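DTDP Sugar Isomerase (Desulfovibrio desulfuricans subsp. desulfuricans str. G20, PDB 3EJK) probably epimerises dTDP-4-keto-6-deoxyglucose at C3' and C5', giving dTDP-4-keto-L-rhamnose. Local coordinates at residues A[22-28]-A[113-119]; A[84-90]-A[101-107]; A[66-72]-A[120-126]. One frame throughout, in Å; residues are numbered along the deposited sequence. Where two conformers were deposited one is given.

From the N terminus, residues 22-28 pair with 113-119, so contact 1 closes a long loop made largely of strands. Residues 66-72 start inside that loop and pair with 120-126 just beyond its end, so contact 3 crosses contact 1. The hairpin of contact 2, 84-90 with 101-107, is nested within both. Contacts 2 and 3 share one antiparallel sheet, in which strands 84-90 and 123-128 are neighbours and Val-88 N probably bonds Gly-125 O. Contact 1 belongs to the second sheet of this cupin-clan fold. The sheets join through packing: Leu-116 on Val-87, Ile-118 and the preceding-loop Ala-23 on Leu-89, and Ile-118 on Tyr-124 of contact 3.

Contact 1 of 3, residues A[22-28]-A[113-119]; sequences GAQLSEL and YRLLRIP
Gln-24 and Arg-117 lie side by side on one face of an antiparallel strand pair and point the same way, the amide and guanidinium planes turned 45° apart. Across the pair the amide meets aliphatic carbon, Gln-24 OE1 lying 3.7 Å from Arg-117 CD. The arginine runs extended with CG opposite its own backbone N (chi1 177°), which carries NH1 to the carbonyl of Gly-22. That bond, Arg-117 NH1 to Gly-22 O, is 2.6 Å long but bent, and the oxygen lies near the guanidinium plane. Next on this face, Ser-26 OG rests against Leu-115 CB and shares a water with Leu-115 O, an oxygen that also accepts Ser-26 N (2.9 Å).

Across the sheet, Leu-25 CD1 meets Leu-116 CB at 3.9 Å, the two side chains slanting past each other. Glu-27 and Arg-114 run alongside, and Arg-114 NE forms a salt bridge to Glu-27 OE2 (3.2 Å) from above the carboxylate plane. Leu-28 lays CD1 over one face of the Tyr-113 ring, 4.0 Å from its centroid, while the phenol OH bonds His-40 O. Phe-57 of the second subunit also packs on this tyrosine.

The chemistry is thus divided: the hydrogen-bonded pairs Gln-24 with Arg-117 and Ser-26 with Leu-115 set the register, apolar packing comes chiefly from leucines, with Tyr-113 and Pro-119, and near one end an arginine bonds a carbonyl, near the other a carboxylate.

Contact 2 of 3, residues A[84-90]-A[101-107]; sequences CIHVVLY and RLAQVTL
The carbonyl oxygen of Ala-103 is approached by two groups of the facing strand: Leu-89 N donates to it at 2.7 Å, lying in the carbonyl plane, and Val-88 CA makes a longer C-H contact. The same double approach recurs at Val-105 O, reached by Val-87 N (2.7 Å) and by His-86 CA. With the pair Ile-85 and Leu-107 this makes three hydrogen-bonded pairs and six backbone bonds, the ladder of an antiparallel beta hairpin. The return bonds are slightly longer, and the one from Ala-103 N meets Leu-89 O well off the carbonyl plane, by 29°.

On the face carrying Tyr-90, Val-88 and His-86, Leu-102 is wedged between neighbours. Its CG stands opposite the carbonyl carbon (chi1 -63°), so that CD2 swings across to Tyr-90 CB at 3.7 Å and also touches Val-88 CG1. The other branch of that valine, CG2, rests alongside Gln-104 CG. Farther along, Thr-106 and His-86 point the same way, with OG1 of the threonine 3.3 Å from His-86 NE2. The methyl CG2 of Thr-106 turns instead to Cys-84 SG (3.9 Å), a sulfur linked covalently to an unidentified ligand.

The opposite face is apolar. Ile-85 CG1 runs beside Leu-107 CB, Val-87 CG2 meets Leu-107 CD1 at 4.0 Å, and Leu-89 and Ala-103 touch through their CB atoms. Toward the other sheet, Ile-85 packs on Val-80, Val-87 on Leu-116, Leu-89 on Ile-118, and Leu-107 on Phe-78, Val-80 and Leu-116.

Chemically, the hairpin is two-sided: inward-turned N-H and C=O groups pair in the ladder, alternate ones of 84-90 bond strand 123-128, one face offers hydrocarbon to the interior, and the other mixes hydrocarbon with imidazole, hydroxyl and amide groups.

Contact 3 of 3, residues A[66-72]-A[120-126]; sequences KAWKRHS and PQVWYGF. With CIT (citric acid), chain C.
Arg-70 lies over Trp-123, its CB 3.7 Å from the centroid of the six-membered ring. A bend at chi3 (70°) then lays the guanidinium over the NE1 and CZ2 side of the indole, the planes 20° apart, while NH2 forms a salt bridge with Glu-150. Two apart on the strand, Tyr-124 and Phe-126 share a face; in both, CG sits between backbone N and carbonyl carbon (chi1 59° and 54°), turning the ring toward a lysine of the facing strand. Lys-69 CB covers a face of the tyrosine ring and Lys-66 CB a face of the phenylalanine.

Beyond these CH-pi contacts the lysines diverge: Lys-66 stays extended, its NZ bonding citrate O4, Ser-58 OG and Glu-59 O of its own chain and Gly-36 O of the second subunit, whereas Lys-69 bends at chi2 and chi4, its NZ meeting O6 and also a second citrate. One citrate carboxylate is shared, Tyr-124 OH donating to O1 (2.6 Å) and His-71 NE2 to O2 (2.7 Å). Glu-148 holds ND1 of that histidine, fixing its rotation. At the strand end, Gln-121 N bonds His-71 O (2.7 Å).

The citrate probably came from the crystallisation liquor, yet this basic and aromatic lining is consistent with the substrate pocket inside a cupin barrel.

Contact 1 of 3, residues A[22-28]-A[113-119]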
loop_
_atom_site.group_PDB
_atom_site.type_symbol
_atom_site.label_atom_id
_atom_site.label_comp_id
_atom_site.label_asym_id
_atom_site.label_seq_id
_atom_site.Cartn_x
_atom_site.Cartn_y
_atom_site.Cartn_z
ATOM N N GLY A 22 -3.604 20.074 13.341
ATOM C CA GLY A 22 -2.532 19.267 12.780
ATOM C C GLY A 22 -2.974 18.184 11.822
ATOM O O GLY A 22 -2.163 17.604 11.093
ATOM N N ALA A 23 -4.259 17.862 11.869
ATOM C CA ALA A 23 -4.806 16.845 10.961
ATOM C C ALA A 23 -4.943 17.518 9.593
ATOM O O ALA A 23 -5.410 18.650 9.474
ATOM C CB ALA A 23 -6.117 16.316 11.449
ATOM N N GLN A 24 -4.479 16.835 8.563
ATOM C CA GLN A 24 -4.504 17.398 7.215
ATOM C C GLN A 24 -4.917 16.392 6.190
ATOM O O GLN A 24 -4.715 15.204 6.331
ATOM C CB GLN A 24 -3.122 17.920 6.821
ATOM C CG GLN A 24 -2.525 18.956 7.732
ATOM C CD GLN A 24 -1.119 19.320 7.294
ATOM O OE1 GLN A 24 -0.533 18.654 6.442
ATOM N NE2 GLN A 24 -0.568 20.371 7.878
ATOM N N LEU A 25 -5.475 16.921 5.122
ATOM C CA LEU A 25 -5.954 16.122 4.026
ATOM C C LEU A 25 -5.376 16.678 2.738
ATOM O O LEU A 25 -5.493 17.870 2.452
ATOM C CB LEU A 25 -7.468 16.204 4.062
ATOM C CG LEU A 25 -8.365 15.088 3.594
ATOM C CD1 LEU A 25 -7.988 13.795 4.294
ATOM C CD2 LEU A 25 -9.809 15.542 3.924
ATOM N N SER A 26 -4.701 15.822 1.985
ATOM C CA SER A 26 -4.119 16.257 0.731
ATOM C C SER A 26 -4.476 15.346 -0.428
ATOM O O SER A 26 -4.728 14.146 -0.273
ATOM C CB SER A 26 -2.597 16.403 0.862
ATOM O OG SER A 26 -1.978 15.209 1.308
ATOM N N GLU A 27 -4.524 15.966 -1.594
ATOM C CA GLU A 27 -4.811 15.265 -2.847
ATOM C C GLU A 27 -3.756 14.265 -3.232
ATOM O O GLU A 27 -2.555 14.485 -3.064
ATOM C CB GLU A 27 -4.990 16.246 -4.009
ATOM C CG GLU A 27 -6.329 16.938 -3.952
ATOM C CD GLU A 27 -7.474 15.941 -3.912
ATOM O OE1 GLU A 27 -7.238 14.717 -4.147
ATOM O OE2 GLU A 27 -8.606 16.389 -3.636
ATOM N N LEU A 28 -4.258 13.147 -3.736
ATOM C CA LEU A 28 -3.449 12.060 -4.287
ATOM C C LEU A 28 -3.858 11.802 -5.734
ATOM O O LEU A 28 -5.039 11.606 -6.041
ATOM C CB LEU A 28 -3.612 10.765 -3.479
ATOM C CG LEU A 28 -3.011 10.713 -2.086
ATOM C CD1 LEU A 28 -3.382 9.358 -1.375
ATOM C CD2 LEU A 28 -1.511 10.932 -2.179
ATOM N N TYR A 113 -10.076 9.935 -2.785
ATOM C CA TYR A 113 -8.714 9.365 -2.721
ATOM C C TYR A 113 -7.704 10.453 -2.316
ATOM O O TYR A 113 -7.163 11.193 -3.130
ATOM C CB TYR A 113 -8.340 8.656 -4.014
ATOM C CG TYR A 113 -7.052 7.887 -3.846
ATOM C CD1 TYR A 113 -6.983 6.831 -2.953
ATOM C CD2 TYR A 113 -5.906 8.222 -4.562
ATOM C CE1 TYR A 113 -5.823 6.123 -2.777
ATOM C CE2 TYR A 113 -4.733 7.528 -4.392
ATOM C CZ TYR A 113 -4.695 6.469 -3.497
ATOM O OH TYR A 113 -3.526 5.780 -3.289
ATOM N N ARG A 114 -7.527 10.556 -1.009
ATOM C CA ARG A 114 -6.646 11.544 -0.388
ATOM C C ARG A 114 -5.771 10.941 0.674
ATOM O O ARG A 114 -5.954 9.788 1.103
ATOM C CB ARG A 114 -7.483 12.630 0.248
ATOM C CG ARG A 114 -8.472 13.243 -0.753
ATOM C CD ARG A 114 -9.361 14.268 -0.113
ATOM N NE ARG A 114 -10.103 15.022 -1.123
ATOM C CZ ARG A 114 -11.400 14.877 -1.388
ATOM N NH1 ARG A 114 -12.129 14.011 -0.707
ATOM N NH2 ARG A 114 -11.977 15.617 -2.332
ATOM N N LEU A 115 -4.819 11.760 1.094
ATOM C CA LEU A 115 -3.871 11.384 2.137
ATOM C C LEU A 115 -4.272 12.144 3.408
ATOM O O LEU A 115 -4.413 13.359 3.403
ATOM C CB LEU A 115 -2.434 11.727 1.749
ATOM C CG LEU A 115 -1.353 11.096 2.643
ATOM C CD1 LEU A 115 -1.256 9.651 2.324
ATOM C CD2 LEU A 115 0.019 11.765 2.426
ATOM N N LEU A 116 -4.492 11.382 4.464
ATOM C CA LEU A 116 -4.891 11.909 5.778
ATOM C C LEU A 116 -3.725 11.816 6.753
ATOM O O LEU A 116 -3.206 10.751 7.025
ATOM C CB LEU A 116 -6.066 11.099 6.333
ATOM C CG LEU A 116 -6.468 11.346 7.787
ATOM C CD1 LEU A 116 -6.918 12.810 7.903
ATOM C CD2 LEU A 116 -7.545 10.353 8.278
ATOM N N ARG A 117 -3.318 12.976 7.247
ATOM C CA ARG A 117 -2.261 13.080 8.243
ATOM C C ARG A 117 -2.896 13.114 9.621
ATOM O O ARG A 117 -3.769 13.939 9.886
ATOM C CB ARG A 117 -1.441 14.363 8.009
ATOM C CG ARG A 117 -0.368 14.581 9.045
ATOM C CD ARG A 117 0.269 15.960 8.903
ATOM N NE ARG A 117 1.427 16.045 9.776
ATOM C CZ ARG A 117 1.446 16.660 10.952
ATOM N NH1 ARG A 117 0.380 17.305 11.393
ATOM N NH2 ARG A 117 2.561 16.652 11.672
ATOM N N ILE A 118 -2.486 12.186 10.486
ATOM C CA ILE A 118 -3.015 12.141 11.859
ATOM C C ILE A 118 -1.854 12.444 12.798
ATOM O O ILE A 118 -0.914 11.652 12.905
ATOM C CB ILE A 118 -3.621 10.774 12.218
ATOM C CG1 ILE A 118 -4.742 10.412 11.244
ATOM C CG2 ILE A 118 -4.183 10.785 13.697
ATOM C CD1 ILE A 118 -5.289 9.001 11.442
ATOM N N PRO A 119 -1.899 13.587 13.498
ATOM C CA PRO A 119 -0.705 13.852 14.300
ATOM C C PRO A 119 -0.653 13.057 15.603
ATOM O O PRO A 119 -1.628 12.405 15.970
ATOM C CB PRO A 119 -0.779 15.364 14.571
ATOM C CG PRO A 119 -2.163 15.775 14.278
ATOM C CD PRO A 119 -2.873 14.692 13.531
HETATM O O HOH W 1 -2.093 14.975 3.948
#

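Contact 2 of 3, residues A[84-90]-A[101-107]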
loop_
_atom_site.group_PDB
_atom_site.type_symbol
_atom_site.label_atom_id
_atom_site.label_comp_id
_atom_site.label_asym_id
_atom_site.label_seq_id
_atom_site.Cartn_x
_atom_site.Cartn_y
_atom_site.Cartn_z
ATOM N N CYS A 84 -13.642 1.767 0.846
ATOM C CA CYS A 84 -13.957 3.047 1.448
ATOM C C CYS A 84 -14.068 2.999 2.929
ATOM O O CYS A 84 -14.637 2.059 3.475
ATOM C CB CYS A 84 -15.201 3.613 0.767
ATOM S SG CYS A 84 -15.721 5.253 1.254
ATOM N N ILE A 85 -13.498 3.990 3.601
ATOM C CA ILE A 85 -13.637 4.060 5.053
ATOM C C ILE A 85 -14.050 5.424 5.527
ATOM O O ILE A 85 -13.917 6.443 4.837
ATOM C CB ILE A 85 -12.335 3.694 5.859
ATOM C CG1 ILE A 85 -11.301 4.815 5.713
ATOM C CG2 ILE A 85 -11.805 2.274 5.495
ATOM C CD1 ILE A 85 -10.012 4.596 6.482
ATOM N N HIS A 86 -14.608 5.379 6.723
ATOM C CA HIS A 86 -14.967 6.558 7.491
ATOM C C HIS A 86 -13.994 6.611 8.647
ATOM O O HIS A 86 -13.881 5.661 9.427
ATOM C CB HIS A 86 -16.415 6.509 7.982
ATOM C CG HIS A 86 -17.405 6.913 6.938
ATOM N ND1 HIS A 86 -18.669 7.379 7.241
ATOM C CD2 HIS A 86 -17.282 7.007 5.589
ATOM C CE1 HIS A 86 -19.299 7.687 6.121
ATOM N NE2 HIS A 86 -18.476 7.481 5.106
ATOM N N VAL A 87 -13.247 7.705 8.707
ATOM C CA VAL A 87 -12.304 7.932 9.792
ATOM C C VAL A 87 -12.842 9.007 10.722
ATOM O O VAL A 87 -13.433 9.985 10.280
ATOM C CB VAL A 87 -10.918 8.419 9.293
ATOM C CG1 VAL A 87 -9.933 8.534 10.480
ATOM C CG2 VAL A 87 -10.357 7.514 8.200
ATOM N N VAL A 88 -12.668 8.786 12.016
ATOM C CA VAL A 88 -13.000 9.800 12.998
ATOM C C VAL A 88 -11.787 10.072 13.859
ATOM O O VAL A 88 -11.121 9.157 14.345
ATOM C CB VAL A 88 -14.176 9.423 13.902
ATOM C CG1 VAL A 88 -14.340 10.475 15.000
ATOM C CG2 VAL A 88 -15.477 9.253 13.101
ATOM N N LEU A 89 -11.515 11.358 14.034
ATOM C CA LEU A 89 -10.391 11.830 14.850
ATOM C C LEU A 89 -10.958 12.577 16.040
ATOM O O LEU A 89 -11.948 13.271 15.919
ATOM C CB LEU A 89 -9.477 12.778 14.049
ATOM C CG LEU A 89 -8.912 12.274 12.711
ATOM C CD1 LEU A 89 -7.860 13.272 12.218
ATOM C CD2 LEU A 89 -8.307 10.928 12.895
ATOM N N TYR A 90 -10.345 12.360 17.197
ATOM C CA TYR A 90 -10.734 13.023 18.450
ATOM C C TYR A 90 -9.525 13.605 19.158
ATOM O O TYR A 90 -8.584 12.895 19.509
ATOM C CB TYR A 90 -11.467 12.086 19.394
ATOM C CG TYR A 90 -11.627 12.708 20.762
ATOM C CD1 TYR A 90 -12.387 13.854 20.932
ATOM C CD2 TYR A 90 -11.004 12.158 21.874
ATOM C CE1 TYR A 90 -12.517 14.442 22.161
ATOM C CE2 TYR A 90 -11.153 12.734 23.111
ATOM C CZ TYR A 90 -11.901 13.869 23.245
ATOM O OH TYR A 90 -12.027 14.447 24.472
ATOM N N ARG A 101 -12.427 18.433 20.244
ATOM C CA ARG A 101 -13.109 18.374 18.940
ATOM C C ARG A 101 -12.913 17.095 18.152
ATOM O O ARG A 101 -11.937 16.371 18.336
ATOM C CB ARG A 101 -12.713 19.595 18.078
ATOM C CG ARG A 101 -13.223 20.855 18.719
ATOM C CD ARG A 101 -12.748 22.132 18.120
ATOM N NE ARG A 101 -13.072 23.220 19.053
ATOM C CZ ARG A 101 -12.718 24.496 18.911
ATOM N NH1 ARG A 101 -12.023 24.904 17.854
ATOM N NH2 ARG A 101 -13.076 25.373 19.840
ATOM N N LEU A 102 -13.893 16.839 17.283
ATOM C CA LEU A 102 -13.857 15.735 16.310
ATOM C C LEU A 102 -13.587 16.197 14.888
ATOM O O LEU A 102 -13.911 17.308 14.488
ATOM C CB LEU A 102 -15.199 14.998 16.270
ATOM C CG LEU A 102 -15.650 14.299 17.553
ATOM C CD1 LEU A 102 -17.067 13.778 17.389
ATOM C CD2 LEU A 102 -14.676 13.187 17.894
ATOM N N ALA A 103 -12.961 15.312 14.136
ATOM C CA ALA A 103 -12.803 15.508 12.694
ATOM C C ALA A 103 -13.292 14.204 12.061
ATOM O O ALA A 103 -12.931 13.117 12.504
ATOM C CB ALA A 103 -11.347 15.824 12.303
ATOM N N GLN A 104 -14.178 14.324 11.079
ATOM C CA GLN A 104 -14.698 13.158 10.366
ATOM C C GLN A 104 -14.316 13.262 8.901
ATOM O O GLN A 104 -14.506 14.284 8.258
ATOM C CB GLN A 104 -16.203 13.017 10.559
ATOM C CG GLN A 104 -16.626 12.993 12.065
ATOM C CD GLN A 104 -18.093 12.622 12.295
ATOM O OE1 GLN A 104 -18.580 11.619 11.787
ATOM N NE2 GLN A 104 -18.777 13.417 13.098
ATOM N N VAL A 105 -13.736 12.187 8.397
ATOM C CA VAL A 105 -13.306 12.151 7.012
ATOM C C VAL A 105 -13.643 10.819 6.364
ATOM O O VAL A 105 -13.703 9.776 7.013
ATOM C CB VAL A 105 -11.781 12.455 6.896
ATOM C CG1 VAL A 105 -11.250 12.037 5.549
ATOM C CG2 VAL A 105 -11.517 13.955 7.185
ATOM N N THR A 106 -13.889 10.913 5.082
ATOM C CA THR A 106 -14.197 9.777 4.206
ATOM C C THR A 106 -12.997 9.596 3.303
ATOM O O THR A 106 -12.518 10.569 2.685
ATOM C CB THR A 106 -15.462 10.046 3.345
ATOM O OG1 THR A 106 -16.613 10.050 4.200
ATOM C CG2 THR A 106 -15.643 8.974 2.268
ATOM N N LEU A 107 -12.500 8.364 3.244
ATOM C CA LEU A 107 -11.350 8.028 2.401
ATOM C C LEU A 107 -11.656 6.860 1.489
ATOM O O LEU A 107 -12.155 5.811 1.923
ATOM C CB LEU A 107 -10.107 7.695 3.234
ATOM C CG LEU A 107 -9.483 8.822 4.068
ATOM C CD1 LEU A 107 -8.282 8.289 4.839
ATOM C CD2 LEU A 107 -9.070 10.011 3.190
#

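Contact 3 of 3, residues A[66-72]-A[120-126]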
loop_
_atom_site.group_PDB
_atom_site.type_symbol
_atom_site.label_atom_id
_atom_site.label_comp_id
_atom_site.label_asym_id
_atom_site.label_seq_id
_atom_site.Cartn_x
_atom_site.Cartn_y
_atom_site.Cartn_z
ATOM N N LYS A 66 -12.477 -0.415 13.485
ATOM C CA LYS A 66 -11.192 -0.489 14.188
ATOM C C LYS A 66 -10.973 0.813 14.935
ATOM O O LYS A 66 -10.576 1.832 14.366
ATOM C CB LYS A 66 -10.023 -0.765 13.246
ATOM C CG LYS A 66 -10.079 -2.136 12.586
ATOM C CD LYS A 66 -8.803 -2.415 11.798
ATOM C CE LYS A 66 -8.777 -3.850 11.274
ATOM N NZ LYS A 66 -7.416 -4.272 10.821
ATOM N N ALA A 67 -11.276 0.772 16.219
ATOM C CA ALA A 67 -11.193 1.976 17.073
ATOM C C ALA A 67 -10.983 1.559 18.529
ATOM O O ALA A 67 -11.436 0.488 18.914
ATOM C CB ALA A 67 -12.475 2.779 16.939
ATOM N N TRP A 68 -10.300 2.337 19.366
ATOM C CA TRP A 68 -9.657 3.600 19.063
ATOM C C TRP A 68 -8.185 3.434 19.340
ATOM O O TRP A 68 -7.787 2.633 20.181
ATOM C CB TRP A 68 -10.143 4.698 20.002
ATOM C CG TRP A 68 -11.582 5.063 19.870
ATOM C CD1 TRP A 68 -12.620 4.566 20.585
ATOM C CD2 TRP A 68 -12.132 6.018 18.966
ATOM N NE1 TRP A 68 -13.797 5.145 20.178
ATOM C CE2 TRP A 68 -13.524 6.039 19.178
ATOM C CE3 TRP A 68 -11.587 6.844 17.977
ATOM C CZ2 TRP A 68 -14.365 6.871 18.471
ATOM C CZ3 TRP A 68 -12.418 7.669 17.281
ATOM C CH2 TRP A 68 -13.795 7.688 17.529
ATOM N N LYS A 69 -7.392 4.210 18.631
ATOM C CA LYS A 69 -5.936 4.181 18.788
ATOM C C LYS A 69 -5.374 5.586 18.909
ATOM O O LYS A 69 -5.881 6.546 18.309
ATOM C CB LYS A 69 -5.282 3.524 17.565
ATOM C CG LYS A 69 -3.890 3.007 17.842
ATOM C CD LYS A 69 -4.018 1.982 18.973
ATOM C CE LYS A 69 -2.988 0.925 18.916
ATOM N NZ LYS A 69 -3.402 -0.034 17.893
ATOM N N ARG A 70 -4.256 5.631 19.619
ATOM C CA ARG A 70 -3.470 6.836 19.868
ATOM C C ARG A 70 -1.981 6.507 19.976
ATOM O O ARG A 70 -1.611 5.496 20.563
ATOM C CB ARG A 70 -3.947 7.518 21.178
ATOM C CG ARG A 70 -3.274 8.840 21.410
ATOM C CD ARG A 70 -3.968 9.711 22.415
ATOM N NE ARG A 70 -3.866 9.212 23.764
ATOM C CZ ARG A 70 -4.244 9.912 24.827
ATOM N NH1 ARG A 70 -4.704 11.148 24.659
ATOM N NH2 ARG A 70 -4.135 9.390 26.048
ATOM N N HIS A 71 -1.144 7.347 19.378
ATOM C CA HIS A 71 0.325 7.208 19.480
ATOM C C HIS A 71 0.916 8.429 20.158
ATOM O O HIS A 71 0.453 9.554 19.941
ATOM C CB HIS A 71 0.981 7.028 18.107
ATOM C CG HIS A 71 0.723 5.698 17.488
ATOM N ND1 HIS A 71 1.661 4.688 17.483
ATOM C CD2 HIS A 71 -0.377 5.201 16.879
ATOM C CE1 HIS A 71 1.146 3.627 16.887
ATOM N NE2 HIS A 71 -0.081 3.921 16.492
ATOM N N SER A 72 1.936 8.183 20.975
ATOM C CA SER A 72 2.645 9.243 21.712
ATOM C C SER A 72 3.518 10.151 20.861
ATOM O O SER A 72 3.601 11.354 21.123
ATOM C CB SER A 72 3.546 8.677 22.805
ATOM O OG SER A 72 2.799 7.901 23.685
ATOM N N PRO A 120 0.503 13.044 16.270
ATOM C CA PRO A 120 0.488 12.305 17.525
ATOM C C PRO A 120 -0.459 12.845 18.577
ATOM O O PRO A 120 -0.858 14.019 18.575
ATOM C CB PRO A 120 1.938 12.396 18.033
ATOM C CG PRO A 120 2.605 13.412 17.245
ATOM C CD PRO A 120 1.793 13.701 16.010
ATOM N N GLN A 121 -0.834 11.900 19.418
ATOM C CA GLN A 121 -1.660 12.107 20.584
ATOM C C GLN A 121 -3.096 12.484 20.252
ATOM O O GLN A 121 -3.841 13.008 21.082
ATOM C CB GLN A 121 -0.963 13.062 21.557
ATOM C CG GLN A 121 0.324 12.433 22.119
ATOM C CD GLN A 121 1.103 13.333 23.061
ATOM O OE1 GLN A 121 0.587 14.324 23.565
ATOM N NE2 GLN A 121 2.357 12.969 23.321
ATOM N N VAL A 122 -3.461 12.178 19.025
ATOM C CA VAL A 122 -4.829 12.345 18.564
ATOM C C VAL A 122 -5.401 10.942 18.403
ATOM O O VAL A 122 -4.801 10.090 17.742
ATOM C CB VAL A 122 -4.935 13.082 17.211
ATOM C CG1 VAL A 122 -6.368 12.989 16.644
ATOM C CG2 VAL A 122 -4.525 14.535 17.353
ATOM N N TRP A 123 -6.538 10.701 19.043
ATOM C CA TRP A 123 -7.231 9.415 18.930
ATOM C C TRP A 123 -7.834 9.253 17.553
ATOM O O TRP A 123 -8.375 10.197 16.969
ATOM C CB TRP A 123 -8.363 9.281 19.940
ATOM C CG TRP A 123 -7.956 9.150 21.380
ATOM C CD1 TRP A 123 -7.962 10.139 22.327
ATOM C CD2 TRP A 123 -7.536 7.959 22.049
ATOM N NE1 TRP A 123 -7.552 9.637 23.543
ATOM C CE2 TRP A 123 -7.280 8.301 23.396
ATOM C CE3 TRP A 123 -7.336 6.637 21.642
ATOM C CZ2 TRP A 123 -6.843 7.372 24.323
ATOM C CZ3 TRP A 123 -6.897 5.721 22.575
ATOM C CH2 TRP A 123 -6.640 6.091 23.884
ATOM N N TYR A 124 -7.738 8.035 17.047
ATOM C CA TYR A 124 -8.337 7.695 15.757
ATOM C C TYR A 124 -9.016 6.330 15.720
ATOM O O TYR A 124 -8.703 5.412 16.444
ATOM C CB TYR A 124 -7.355 7.868 14.592
ATOM C CG TYR A 124 -6.091 7.048 14.661
ATOM C CD1 TYR A 124 -4.958 7.534 15.280
ATOM C CD2 TYR A 124 -6.028 5.799 14.067
ATOM C CE1 TYR A 124 -3.783 6.777 15.329
ATOM C CE2 TYR A 124 -4.879 5.033 14.109
ATOM C CZ TYR A 124 -3.755 5.525 14.736
ATOM O OH TYR A 124 -2.601 4.759 14.777
ATOM N N GLY A 125 -10.032 6.291 14.887
ATOM C CA GLY A 125 -10.814 5.090 14.632
ATOM C C GLY A 125 -11.314 5.133 13.203
ATOM O O GLY A 125 -11.422 6.201 12.605
ATOM N N PHE A 126 -11.596 3.967 12.648
ATOM C CA PHE A 126 -12.117 3.912 11.282
ATOM C C PHE A 126 -12.903 2.644 11.025
ATOM O O PHE A 126 -12.740 1.635 11.717
ATOM C CB PHE A 126 -10.996 4.099 10.245
ATOM C CG PHE A 126 -9.832 3.151 10.409
ATOM C CD1 PHE A 126 -9.842 1.911 9.822
ATOM C CD2 PHE A 126 -8.720 3.517 11.152
ATOM C CE1 PHE A 126 -8.767 1.046 9.954
ATOM C CE2 PHE A 126 -7.655 2.663 11.301
ATOM C CZ PHE A 126 -7.678 1.414 10.703
HETATM C C1 CIT C . -2.237 1.385 14.728
HETATM O O1 CIT C . -2.821 2.278 14.068
HETATM O O2 CIT C . -1.354 1.687 15.566
HETATM C C2 CIT C . -2.547 -0.065 14.500
HETATM C C3 CIT C . -3.812 -0.271 13.682
HETATM O O7 CIT C . -3.585 0.142 12.298
HETATM C C4 CIT C . -4.151 -1.755 13.834
HETATM C C5 CIT C . -5.074 -2.261 12.768
HETATM O O3 CIT C . -5.234 -1.545 11.771
HETATM O O4 CIT C . -5.653 -3.380 12.890
HETATM C C6 CIT C . -4.960 0.558 14.236
HETATM O O5 CIT C . -5.726 1.152 13.460
HETATM O O6 CIT C . -5.149 0.658 15.460
HETATM O O HOH W 2 -2.171 9.359 17.606
#